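Local atomic coordinates of interpain A (Prevotella intermedia, PDB entry 3BB7), a protein that probably acts as a cysteine protease of the peptidase C10 family, captured here as a zymogen whose predicted nucleophile has been replaced. Residues A120-L125 and L187-A192; D59-N64 and I296-P301; N73-D78 and I240-L245; L103-K108 and S148-S153. The protein carries 1 engineered substitution. One frame throughout, in Å; residues are numbered along the deposited sequence.

Contact 1: A120-L125 and L187-A192. Unlike the reference sequence in segment 120-125: V124 (reference Ala).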
loop_
_atom_site.group_PDB
_atom_site.type_symbol
_atom_site.label_atom_id
_atom_site.label_comp_id
_atom_site.label_asym_id
_atom_site.label_seq_id
_atom_site.Cartn_x
_atom_site.Cartn_y
_atom_site.Cartn_z
ATOM N N ALA A 120 -1.953 3.311 4.078
ATOM C CA ALA A 120 -2.342 3.385 2.670
ATOM C C ALA A 120 -3.645 4.198 2.513
ATOM O O ALA A 120 -3.714 5.104 1.686
ATOM C CB ALA A 120 -2.521 1.972 2.105
ATOM N N THR A 121 -4.660 3.915 3.338
ATOM C CA THR A 121 -5.926 4.643 3.258
ATOM C C THR A 121 -5.720 6.130 3.536
ATOM O O THR A 121 -6.236 6.978 2.808
ATOM C CB THR A 121 -6.918 4.024 4.259
ATOM O OG1 THR A 121 -7.106 2.639 3.930
ATOM C CG2 THR A 121 -8.261 4.723 4.187
ATOM N N ALA A 122 -4.933 6.468 4.556
ATOM C CA ALA A 122 -4.713 7.890 4.875
ATOM C C ALA A 122 -4.062 8.614 3.684
ATOM O O ALA A 122 -4.431 9.754 3.372
ATOM C CB ALA A 122 -3.877 8.006 6.153
ATOM N N GLN A 123 -3.111 7.956 3.019
ATOM C CA GLN A 123 -2.444 8.632 1.897
ATOM C C GLN A 123 -3.414 8.840 0.731
ATOM O O GLN A 123 -3.366 9.872 0.054
ATOM C CB GLN A 123 -1.199 7.896 1.448
ATOM C CG GLN A 123 -0.085 7.915 2.492
ATOM C CD GLN A 123 1.242 7.407 1.955
ATOM O OE1 GLN A 123 2.155 8.194 1.652
ATOM N NE2 GLN A 123 1.362 6.090 1.835
ATOM N N VAL A 124 -4.296 7.871 0.472
ATOM C CA VAL A 124 -5.298 8.089 -0.566
ATOM C C VAL A 124 -6.291 9.192 -0.180
ATOM O O VAL A 124 -6.589 10.049 -1.003
ATOM C CB VAL A 124 -6.011 6.762 -0.911
ATOM C CG1 VAL A 124 -7.182 7.011 -1.933
ATOM C CG2 VAL A 124 -4.997 5.799 -1.519
ATOM N N LEU A 125 -6.797 9.201 1.053
ATOM C CA LEU A 125 -7.720 10.285 1.465
ATOM C C LEU A 125 -7.053 11.650 1.380
ATOM O O LEU A 125 -7.656 12.631 0.910
ATOM C CB LEU A 125 -8.215 10.044 2.889
ATOM C CG LEU A 125 -9.508 9.196 2.967
ATOM C CD1 LEU A 125 -9.494 7.942 2.064
ATOM C CD2 LEU A 125 -9.911 8.865 4.399
ATOM N N LEU A 187 -5.323 7.472 12.885
ATOM C CA LEU A 187 -6.115 6.796 13.906
ATOM C C LEU A 187 -7.510 6.505 13.346
ATOM O O LEU A 187 -8.020 5.399 13.452
ATOM C CB LEU A 187 -6.205 7.681 15.140
ATOM C CG LEU A 187 -7.363 7.417 16.103
ATOM C CD1 LEU A 187 -7.024 6.187 16.809
ATOM C CD2 LEU A 187 -7.526 8.577 17.066
ATOM N N HIS A 188 -8.105 7.491 12.687
ATOM C CA HIS A 188 -9.463 7.311 12.178
ATOM C C HIS A 188 -9.514 6.255 11.085
ATOM O O HIS A 188 -10.445 5.430 11.062
ATOM C CB HIS A 188 -10.003 8.643 11.704
ATOM C CG HIS A 188 -10.368 9.557 12.825
ATOM N ND1 HIS A 188 -11.386 10.479 12.715
ATOM C CD2 HIS A 188 -9.891 9.656 14.095
ATOM C CE1 HIS A 188 -11.493 11.144 13.858
ATOM N NE2 HIS A 188 -10.620 10.646 14.719
ATOM N N CYS A 189 -8.495 6.231 10.223
ATOM C CA CYS A 189 -8.456 5.192 9.165
ATOM C C CYS A 189 -8.333 3.812 9.779
ATOM O O CYS A 189 -8.950 2.851 9.260
ATOM C CB CYS A 189 -7.312 5.442 8.192
ATOM S SG CYS A 189 -7.606 6.872 7.118
ATOM N N GLY A 190 -7.532 3.686 10.845
ATOM C CA GLY A 190 -7.425 2.376 11.521
ATOM C C GLY A 190 -8.736 1.955 12.177
ATOM O O GLY A 190 -9.208 0.812 11.997
ATOM N N VAL A 191 -9.319 2.832 12.997
ATOM C CA VAL A 191 -10.567 2.483 13.694
ATOM C C VAL A 191 -11.663 2.132 12.669
ATOM O O VAL A 191 -12.403 1.156 12.831
ATOM C CB VAL A 191 -11.006 3.624 14.616
ATOM C CG1 VAL A 191 -12.423 3.373 15.147
ATOM C CG2 VAL A 191 -9.978 3.771 15.764
ATOM N N ALA A 192 -11.768 2.921 11.600
ATOM C CA ALA A 192 -12.745 2.643 10.519
ATOM C C ALA A 192 -12.552 1.267 9.881
ATOM O O ALA A 192 -13.531 0.651 9.432
ATOM C CB ALA A 192 -12.679 3.692 9.463
#
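The thiol of C189 sits over three residues of the neighbouring helix: T121, A122 and L125 each touch its SG atom. The side chain leaves its own helix toward the other one with SG beside the backbone N and anti to the carbonyl carbon (chi1 -71°), and this brings the sulfur up to the helix surface. The T121 methyl CG2 lies 3.7 Å from C189 SG and also meets the C189 CB, so the threonine packs alongside the whole short side chain. A122 offers its backbone and its methyl: A122 N is 3.7 Å from C189 SG, and A122 CB is 4.0 Å from the same sulfur. One turn beyond T121, the branch CD2 of L125 closes the group at 4.1 Å from C189 SG. In T121, OG1 lies beside the backbone N (chi1 -59°) and bonds to the carbonyl oxygen of V117 one turn earlier, which leaves CG2 anti to that N and turned to the sulfur. The short segment axes approach to 9.2 Å at 121° between their directions, so the helices meet steeply, and C189 alone carries the contact for 187-192. Helix 116-128 is the central helix of the papain-like catalytic domain and begins at A116, the engineered alanine at the predicted nucleophile position. T121 and L125 also reach L215 of helix 208-218. Since T121 spends its hydroxyl within its own helix, what it presents to the cysteine is a methyl; the thiol is thus held by dispersion and close fit, in a buried and largely apolar seam.

Contact 2: D59-N64 and I296-P301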
loop_
_atom_site.group_PDB
_atom_site.type_symbol
_atom_site.label_atom_id
_atom_site.label_comp_id
_atom_site.label_asym_id
_atom_site.label_seq_id
_atom_site.Cartn_x
_atom_site.Cartn_y
_atom_site.Cartn_z
ATOM N N ASP A 59 9.322 -14.244 -5.896
ATOM C CA ASP A 59 10.028 -15.526 -5.791
ATOM C C ASP A 59 9.074 -16.701 -6.061
ATOM O O ASP A 59 9.417 -17.596 -6.832
ATOM C CB ASP A 59 10.714 -15.647 -4.420
ATOM C CG ASP A 59 11.388 -16.978 -4.239
ATOM O OD1 ASP A 59 10.744 -17.867 -3.644
ATOM O OD2 ASP A 59 12.538 -17.138 -4.718
ATOM N N GLU A 60 7.864 -16.668 -5.471
ATOM C CA GLU A 60 6.866 -17.714 -5.644
ATOM C C GLU A 60 6.447 -17.840 -7.106
ATOM O O GLU A 60 6.394 -18.946 -7.659
ATOM C CB GLU A 60 5.659 -17.375 -4.772
ATOM C CG GLU A 60 4.556 -18.405 -4.757
ATOM C CD GLU A 60 3.411 -17.938 -3.883
ATOM O OE1 GLU A 60 3.304 -18.402 -2.713
ATOM O OE2 GLU A 60 2.637 -17.087 -4.361
ATOM N N VAL A 61 6.161 -16.719 -7.762
ATOM C CA VAL A 61 5.677 -16.852 -9.157
ATOM C C VAL A 61 6.748 -17.280 -10.135
ATOM O O VAL A 61 6.472 -18.044 -11.070
ATOM C CB VAL A 61 4.917 -15.600 -9.702
ATOM C CG1 VAL A 61 3.711 -15.305 -8.810
ATOM C CG2 VAL A 61 5.790 -14.373 -9.851
ATOM N N ILE A 62 7.971 -16.810 -9.916
ATOM C CA ILE A 62 9.046 -17.217 -10.773
ATOM C C ILE A 62 9.309 -18.731 -10.609
ATOM O O ILE A 62 9.446 -19.467 -11.612
ATOM C CB ILE A 62 10.338 -16.369 -10.557
ATOM C CG1 ILE A 62 10.081 -14.920 -10.993
ATOM C CG2 ILE A 62 11.511 -16.961 -11.358
ATOM C CD1 ILE A 62 11.222 -13.943 -10.736
ATOM N N THR A 63 9.385 -19.208 -9.369
ATOM C CA THR A 63 9.615 -20.633 -9.175
ATOM C C THR A 63 8.452 -21.466 -9.740
ATOM O O THR A 63 8.673 -22.505 -10.365
ATOM C CB THR A 63 9.941 -20.980 -7.719
ATOM O OG1 THR A 63 8.837 -20.678 -6.884
ATOM C CG2 THR A 63 11.155 -20.179 -7.251
ATOM N N ASN A 64 7.223 -20.981 -9.586
ATOM C CA ASN A 64 6.106 -21.731 -10.122
ATOM C C ASN A 64 6.106 -21.743 -11.661
ATOM O O ASN A 64 5.818 -22.768 -12.280
ATOM C CB ASN A 64 4.788 -21.110 -9.641
ATOM C CG ASN A 64 3.551 -21.804 -10.224
ATOM O OD1 ASN A 64 2.953 -21.326 -11.199
ATOM N ND2 ASN A 64 3.163 -22.926 -9.626
ATOM N N ILE A 296 3.187 -6.074 -11.072
ATOM C CA ILE A 296 2.139 -6.872 -10.433
ATOM C C ILE A 296 1.379 -7.749 -11.449
ATOM O O ILE A 296 0.689 -8.695 -11.050
ATOM C CB ILE A 296 1.125 -6.070 -9.587
ATOM C CG1 ILE A 296 0.306 -5.140 -10.482
ATOM C CG2 ILE A 296 1.852 -5.342 -8.419
ATOM C CD1 ILE A 296 -0.967 -4.587 -9.813
ATOM N N ASP A 297 1.498 -7.457 -12.740
ATOM C CA ASP A 297 0.756 -8.268 -13.711
ATOM C C ASP A 297 1.052 -9.759 -13.583
ATOM O O ASP A 297 0.146 -10.597 -13.629
ATOM C CB ASP A 297 0.983 -7.784 -15.157
ATOM C CG ASP A 297 2.454 -7.631 -15.539
ATOM O OD1 ASP A 297 3.380 -7.883 -14.728
ATOM O OD2 ASP A 297 2.698 -7.247 -16.710
ATOM N N LEU A 298 2.315 -10.081 -13.352
ATOM C CA LEU A 298 2.746 -11.476 -13.263
ATOM C C LEU A 298 2.420 -12.143 -11.923
ATOM O O LEU A 298 2.733 -13.328 -11.737
ATOM C CB LEU A 298 4.242 -11.579 -13.563
ATOM C CG LEU A 298 5.205 -10.525 -13.028
ATOM C CD1 LEU A 298 5.119 -10.311 -11.540
ATOM C CD2 LEU A 298 6.650 -10.886 -13.427
ATOM N N LEU A 299 1.787 -11.422 -10.996
ATOM C CA LEU A 299 1.451 -12.035 -9.681
ATOM C C LEU A 299 0.084 -12.749 -9.721
ATOM O O LEU A 299 -0.836 -12.386 -8.985
ATOM C CB LEU A 299 1.510 -11.004 -8.529
ATOM C CG LEU A 299 2.878 -10.310 -8.372
ATOM C CD1 LEU A 299 2.808 -9.317 -7.252
ATOM C CD2 LEU A 299 3.977 -11.314 -8.126
ATOM N N ASN A 300 -0.053 -13.758 -10.589
ATOM C CA ASN A 300 -1.331 -14.497 -10.660
ATOM C C ASN A 300 -1.552 -15.213 -9.323
ATOM O O ASN A 300 -0.626 -15.808 -8.791
ATOM C CB ASN A 300 -1.273 -15.534 -11.796
ATOM C CG ASN A 300 -2.570 -16.307 -11.962
ATOM O OD1 ASN A 300 -3.535 -15.826 -12.566
ATOM N ND2 ASN A 300 -2.608 -17.495 -11.402
ATOM N N PRO A 301 -2.752 -15.104 -8.750
ATOM C CA PRO A 301 -3.068 -15.789 -7.497
ATOM C C PRO A 301 -2.830 -17.286 -7.597
ATOM O O PRO A 301 -3.175 -17.895 -8.612
ATOM C CB PRO A 301 -4.571 -15.480 -7.312
ATOM C CG PRO A 301 -4.742 -14.198 -7.967
ATOM C CD PRO A 301 -3.845 -14.224 -9.179
#
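V61 fits both of its methyls against the turn at L298 and L299. V61 CG2 lies 4.0 Å from L299 CD2, and V61 CG1 is nearly as near to that same branch, so a single leucine methyl rests against the fork of the valine, the two side chains crossing at about a right angle. L298 adds a looser touch, its CD1 being 4.5 Å from V61 CG2. The valine places CG1 beside its backbone N (chi1 -58°) and CG2 between N and the carbonyl carbon, which leaves both methyls facing L298 and L299. Between the leucines the fork also meets a polar atom: L298 O lies 3.7 Å from V61 CG1 and as far from V61 CG2. Helix 49-68 belongs to the Spi-inhibitor-like propeptide, whereas the turn comes from the catalytic part, after strand 292-294, which pairs with propeptide strand 35-39 in the shared antiparallel sheet. The helix therefore lies against the enzyme here. L299 also packs on W53, W54 and A57, and its side chain is about 9 Å from that of H267, the predicted proton acceptor. Hydrogen bonds shape the turn itself. I296 to L299 form a type I beta turn, with L299 N bonded to I296 O at 2.9 Å. An inverse gamma turn centred on L299 follows, its weak bond running from N300 N to L298 O over 3.0 Å. L298 N makes another weak bond to D297 OD1, bent to 123°. Polar ties flank the valine too: the E60 carboxylate accepts from F307 N and T308 N, and N300 O bonds to T308 OG1.

Contact 3: N73-D78 and I240-L245. Unlike the reference sequence in segment 73-78: N73 (reference Ser).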
loop_
_atom_site.group_PDB
_atom_site.type_symbol
_atom_site.label_atom_id
_atom_site.label_comp_id
_atom_site.label_asym_id
_atom_site.label_seq_id
_atom_site.Cartn_x
_atom_site.Cartn_y
_atom_site.Cartn_z
ATOM N N ASN A 73 3.274 -13.801 -17.608
ATOM C CA ASN A 73 2.646 -12.851 -18.519
ATOM C C ASN A 73 3.161 -11.429 -18.331
ATOM O O ASN A 73 3.650 -11.064 -17.254
ATOM C CB ASN A 73 1.130 -12.922 -18.435
ATOM C CG ASN A 73 0.592 -12.458 -17.115
ATOM O OD1 ASN A 73 1.036 -11.450 -16.547
ATOM N ND2 ASN A 73 -0.398 -13.174 -16.616
ATOM N N VAL A 74 3.068 -10.660 -19.412
ATOM C CA VAL A 74 3.455 -9.251 -19.432
ATOM C C VAL A 74 2.270 -8.521 -20.056
ATOM O O VAL A 74 1.896 -8.783 -21.210
ATOM C CB VAL A 74 4.709 -9.030 -20.290
ATOM C CG1 VAL A 74 5.031 -7.560 -20.355
ATOM C CG2 VAL A 74 5.878 -9.789 -19.689
ATOM N N ILE A 75 1.638 -7.671 -19.265
ATOM C CA ILE A 75 0.424 -6.979 -19.704
ATOM C C ILE A 75 0.732 -5.497 -19.676
ATOM O O ILE A 75 1.140 -4.954 -18.619
ATOM C CB ILE A 75 -0.751 -7.310 -18.765
ATOM C CG1 ILE A 75 -1.063 -8.805 -18.794
ATOM C CG2 ILE A 75 -1.987 -6.507 -19.146
ATOM C CD1 ILE A 75 -2.035 -9.229 -17.704
ATOM N N LYS A 76 0.522 -4.839 -20.815
ATOM C CA LYS A 76 0.809 -3.410 -20.986
ATOM C C LYS A 76 -0.507 -2.688 -21.243
ATOM O O LYS A 76 -1.420 -3.265 -21.866
ATOM C CB LYS A 76 1.773 -3.206 -22.158
ATOM C CG LYS A 76 3.141 -3.826 -21.921
ATOM C CD LYS A 76 4.126 -3.345 -22.930
ATOM C CE LYS A 76 5.448 -4.046 -22.797
ATOM N NZ LYS A 76 6.502 -3.502 -23.707
ATOM N N PRO A 77 -0.621 -1.433 -20.771
ATOM C CA PRO A 77 -1.867 -0.682 -20.964
ATOM C C PRO A 77 -2.079 -0.352 -22.444
ATOM O O PRO A 77 -1.162 0.174 -23.100
ATOM C CB PRO A 77 -1.625 0.601 -20.159
ATOM C CG PRO A 77 -0.119 0.744 -20.096
ATOM C CD PRO A 77 0.381 -0.657 -20.018
ATOM N N ASP A 78 -3.279 -0.631 -22.957
ATOM C CA ASP A 78 -3.612 -0.336 -24.356
ATOM C C ASP A 78 -3.911 1.150 -24.474
ATOM O O ASP A 78 -4.892 1.600 -23.915
ATOM C CB ASP A 78 -4.851 -1.154 -24.719
ATOM C CG ASP A 78 -5.268 -1.001 -26.177
ATOM O OD1 ASP A 78 -6.065 -1.843 -26.633
ATOM O OD2 ASP A 78 -4.813 -0.074 -26.870
ATOM N N ILE A 240 -8.681 -3.177 -14.626
ATOM C CA ILE A 240 -9.231 -2.376 -13.536
ATOM C C ILE A 240 -8.181 -1.372 -13.069
ATOM O O ILE A 240 -8.479 -0.185 -12.889
ATOM C CB ILE A 240 -9.701 -3.256 -12.348
ATOM C CG1 ILE A 240 -10.898 -4.100 -12.793
ATOM C CG2 ILE A 240 -10.052 -2.386 -11.155
ATOM C CD1 ILE A 240 -11.268 -5.177 -11.802
ATOM N N VAL A 241 -6.955 -1.841 -12.833
ATOM C CA VAL A 241 -5.878 -0.937 -12.426
ATOM C C VAL A 241 -5.679 0.203 -13.437
ATOM O O VAL A 241 -5.678 1.400 -13.054
ATOM C CB VAL A 241 -4.563 -1.692 -12.201
ATOM C CG1 VAL A 241 -3.419 -0.697 -11.891
ATOM C CG2 VAL A 241 -4.733 -2.711 -11.028
ATOM N N PHE A 242 -5.542 -0.127 -14.720
ATOM C CA PHE A 242 -5.327 0.938 -15.722
ATOM C C PHE A 242 -6.487 1.906 -15.825
ATOM O O PHE A 242 -6.286 3.115 -15.951
ATOM C CB PHE A 242 -5.005 0.370 -17.097
ATOM C CG PHE A 242 -3.814 -0.554 -17.130
ATOM C CD1 PHE A 242 -2.653 -0.289 -16.383
ATOM C CD2 PHE A 242 -3.863 -1.690 -17.942
ATOM C CE1 PHE A 242 -1.547 -1.168 -16.453
ATOM C CE2 PHE A 242 -2.781 -2.568 -18.033
ATOM C CZ PHE A 242 -1.614 -2.310 -17.293
ATOM N N SER A 243 -7.708 1.379 -15.790
ATOM C CA SER A 243 -8.885 2.222 -15.886
ATOM C C SER A 243 -8.996 3.176 -14.683
ATOM O O SER A 243 -9.310 4.392 -14.847
ATOM C CB SER A 243 -10.148 1.401 -16.139
ATOM O OG SER A 243 -10.472 0.592 -15.034
ATOM N N GLU A 244 -8.736 2.661 -13.480
ATOM C CA GLU A 244 -8.880 3.505 -12.311
ATOM C C GLU A 244 -7.795 4.585 -12.304
ATOM O O GLU A 244 -8.055 5.740 -12.011
ATOM C CB GLU A 244 -8.808 2.677 -11.037
ATOM C CG GLU A 244 -10.034 1.853 -10.809
ATOM C CD GLU A 244 -11.224 2.645 -10.366
ATOM O OE1 GLU A 244 -11.100 3.836 -9.992
ATOM O OE2 GLU A 244 -12.315 2.043 -10.369
ATOM N N LEU A 245 -6.566 4.214 -12.635
ATOM C CA LEU A 245 -5.499 5.226 -12.617
ATOM C C LEU A 245 -5.649 6.255 -13.730
ATOM O O LEU A 245 -5.318 7.436 -13.531
ATOM C CB LEU A 245 -4.099 4.566 -12.590
ATOM C CG LEU A 245 -3.594 4.187 -11.159
ATOM C CD1 LEU A 245 -3.374 5.427 -10.256
ATOM C CD2 LEU A 245 -4.503 3.219 -10.462
#
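P77 lies over one face of the F242 ring. Its CB stands 3.8 Å from the ring centroid and only 5° off the normal, which makes a well-centred CH-pi contact. The rest of the proline spreads across the same face: P77 CA is 3.6 Å from F242 CE2, and P77 CD is 3.8 Å from F242 CZ. The two side chains run across one another at about a right angle, with the phenyl reaching from its helix to the proline. Its first torsion sets this up, for CG is beside the backbone N and anti to the carbonyl carbon (chi1 -56°), sending the ring toward the extended chain. Earlier in that chain, I75 brings its backbone O to the ring edge, near the ring plane and 4.0 Å from F242 CZ, while its branch CG2 runs obliquely to 4.2 Å from F242 CE2. Loop 73-78 thus wraps the aromatic at an edge and over one face. F242 stands on helix 234-246, where I75 also rests on D234, E235 and M238. Y274 of strand 267-274 meets the F242 ring with planes at about 60° and touches P77 too, while V241, on the same helix, packs on M313 of strand 312-315.

Contact 4: L103-K108 and S148-S153. Unlike the reference sequence in segment 103-108: K106 (reference Asn).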
loop_
_atom_site.group_PDB
_atom_site.type_symbol
_atom_site.label_atom_id
_atom_site.label_comp_id
_atom_site.label_asym_id
_atom_site.label_seq_id
_atom_site.Cartn_x
_atom_site.Cartn_y
_atom_site.Cartn_z
ATOM N N LEU A 103 -1.306 9.318 18.413
ATOM C CA LEU A 103 -2.523 9.256 19.214
ATOM C C LEU A 103 -2.883 7.849 19.717
ATOM O O LEU A 103 -3.895 7.685 20.416
ATOM C CB LEU A 103 -3.699 9.853 18.444
ATOM C CG LEU A 103 -3.513 11.320 18.084
ATOM C CD1 LEU A 103 -4.667 11.840 17.245
ATOM C CD2 LEU A 103 -3.340 12.199 19.331
ATOM N N LEU A 104 -2.084 6.845 19.348
ATOM C CA LEU A 104 -2.354 5.472 19.748
ATOM C C LEU A 104 -1.717 5.150 21.101
ATOM O O LEU A 104 -0.702 5.762 21.469
ATOM C CB LEU A 104 -1.828 4.505 18.676
ATOM C CG LEU A 104 -2.528 4.610 17.307
ATOM C CD1 LEU A 104 -1.739 3.861 16.258
ATOM C CD2 LEU A 104 -3.968 4.088 17.420
ATOM N N PRO A 105 -2.296 4.205 21.855
ATOM C CA PRO A 105 -1.733 3.811 23.155
ATOM C C PRO A 105 -0.268 3.446 23.132
ATOM O O PRO A 105 0.228 2.848 22.169
ATOM C CB PRO A 105 -2.585 2.594 23.548
ATOM C CG PRO A 105 -3.894 2.841 22.887
ATOM C CD PRO A 105 -3.597 3.559 21.599
ATOM N N LYS A 106 0.422 3.822 24.209
ATOM C CA LYS A 106 1.794 3.405 24.417
ATOM C C LYS A 106 1.779 2.022 25.095
ATOM O O LYS A 106 0.796 1.646 25.736
ATOM C CB LYS A 106 2.508 4.461 25.272
ATOM C CG LYS A 106 4.023 4.361 25.376
ATOM C CD LYS A 106 4.726 3.755 24.192
ATOM C CE LYS A 106 6.060 4.510 23.985
ATOM N NZ LYS A 106 7.236 3.593 23.821
ATOM N N THR A 107 2.828 1.229 24.901
ATOM C CA THR A 107 2.962 -0.054 25.604
ATOM C C THR A 107 4.411 -0.164 26.033
ATOM O O THR A 107 5.259 0.558 25.524
ATOM C CB THR A 107 2.538 -1.296 24.739
ATOM O OG1 THR A 107 3.633 -1.757 23.921
ATOM C CG2 THR A 107 1.302 -0.999 23.851
ATOM N N LYS A 108 4.693 -1.057 26.982
ATOM C CA LYS A 108 6.068 -1.272 27.424
ATOM C C LYS A 108 6.985 -1.807 26.300
ATOM O O LYS A 108 8.204 -1.820 26.439
ATOM C CB LYS A 108 6.102 -2.211 28.645
ATOM C CG LYS A 108 5.377 -1.671 29.891
ATOM C CD LYS A 108 5.637 -2.516 31.164
ATOM C CE LYS A 108 4.806 -3.802 31.200
ATOM N NZ LYS A 108 5.419 -4.798 32.137
ATOM N N SER A 148 -13.272 -5.673 26.474
ATOM C CA SER A 148 -13.089 -4.745 27.584
ATOM C C SER A 148 -11.632 -4.333 27.737
ATOM O O SER A 148 -11.193 -3.958 28.821
ATOM C CB SER A 148 -13.629 -5.332 28.889
ATOM O OG SER A 148 -14.998 -5.622 28.728
ATOM N N GLY A 149 -10.897 -4.383 26.625
ATOM C CA GLY A 149 -9.509 -3.916 26.581
ATOM C C GLY A 149 -9.443 -2.395 26.566
ATOM O O GLY A 149 -10.461 -1.726 26.791
ATOM N N VAL A 150 -8.264 -1.848 26.260
ATOM C CA VAL A 150 -8.075 -0.384 26.167
ATOM C C VAL A 150 -8.830 0.131 24.949
ATOM O O VAL A 150 -8.591 -0.341 23.817
ATOM C CB VAL A 150 -6.554 -0.010 26.095
ATOM C CG1 VAL A 150 -6.356 1.457 25.772
ATOM C CG2 VAL A 150 -5.870 -0.332 27.384
ATOM N N ALA A 151 -9.686 1.142 25.141
ATOM C CA ALA A 151 -10.496 1.689 24.046
ATOM C C ALA A 151 -9.688 2.605 23.167
ATOM O O ALA A 151 -8.997 3.496 23.658
ATOM C CB ALA A 151 -11.719 2.459 24.615
ATOM N N ILE A 152 -9.821 2.408 21.866
ATOM C CA ILE A 152 -9.218 3.301 20.878
ATOM C C ILE A 152 -10.387 3.782 20.016
ATOM O O ILE A 152 -10.976 3.010 19.266
ATOM C CB ILE A 152 -8.164 2.562 20.030
ATOM C CG1 ILE A 152 -7.009 2.054 20.932
ATOM C CG2 ILE A 152 -7.672 3.473 18.894
ATOM C CD1 ILE A 152 -6.155 0.964 20.279
ATOM N N SER A 153 -10.730 5.068 20.145
ATOM C CA SER A 153 -11.979 5.597 19.595
ATOM C C SER A 153 -11.740 6.696 18.578
ATOM O O SER A 153 -10.751 7.426 18.666
ATOM C CB SER A 153 -12.836 6.151 20.736
ATOM O OG SER A 153 -13.117 5.110 21.660
#
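L104 and P105 lie on the side of a two-stranded antiparallel hairpin, 138-142 with 150-154, and meet its second strand through V150 and I152. In this strand the alternation of side chains puts V150 and I152 on the face turned to the loop, while A151 between them points away and touches T139. Following the loop in order, L104 is the first residue to reach the strand. It leaves the backbone at an angle to the contact, but its branch CD2 comes back to lie 4.0 Å from I152 CG2, the two side chains slanting past one another. Its carbonyl oxygen is taken by R111 NH1. P105 comes next and contributes more than L104. Its ring atoms CG and CD rest on the CG1-CD1 arm of I152: P105 CD is 3.8 Å from I152 CG1 and 3.9 Å from I152 CD1. I152 divides its branches between the two loop residues, with CG1 beside the backbone N (chi1 -62°) and given to P105, and CG2 anti to that N and given to L104. The proline is tied on its backbone to L112, so the loop is held by more than this packing. Further on, T107 touches Y142 in the first strand of the hairpin. Back at the proline, ring atom CG bridges both strand residues, 3.8 Å from I152 CG1 and 4.0 Å from V150 CG1.

In the fold
Contact 1 is fully buried in the helical part of the catalytic domain, and contact 2 is mostly buried where propeptide meets enzyme; contacts 3 and 4 are partly exposed loop packings on opposite sides of the chain's centre. Contacts 1 and 4 adjoin: L187, on the helix of contact 1, packs its CD1 on I152 CG2 at 3.5 Å and on L104 CD2. Contacts 2 and 3 are joined instead by polar atoms, with D297 OD2 2.8 Å from I75 N, a hydrogen bond. The chemistry changes accordingly: a thiol in contact 1, valine methyls against leucine and a carbonyl in contact 2, proline on an aromatic face in contact 3, and proline on aliphatic branches in contact 4.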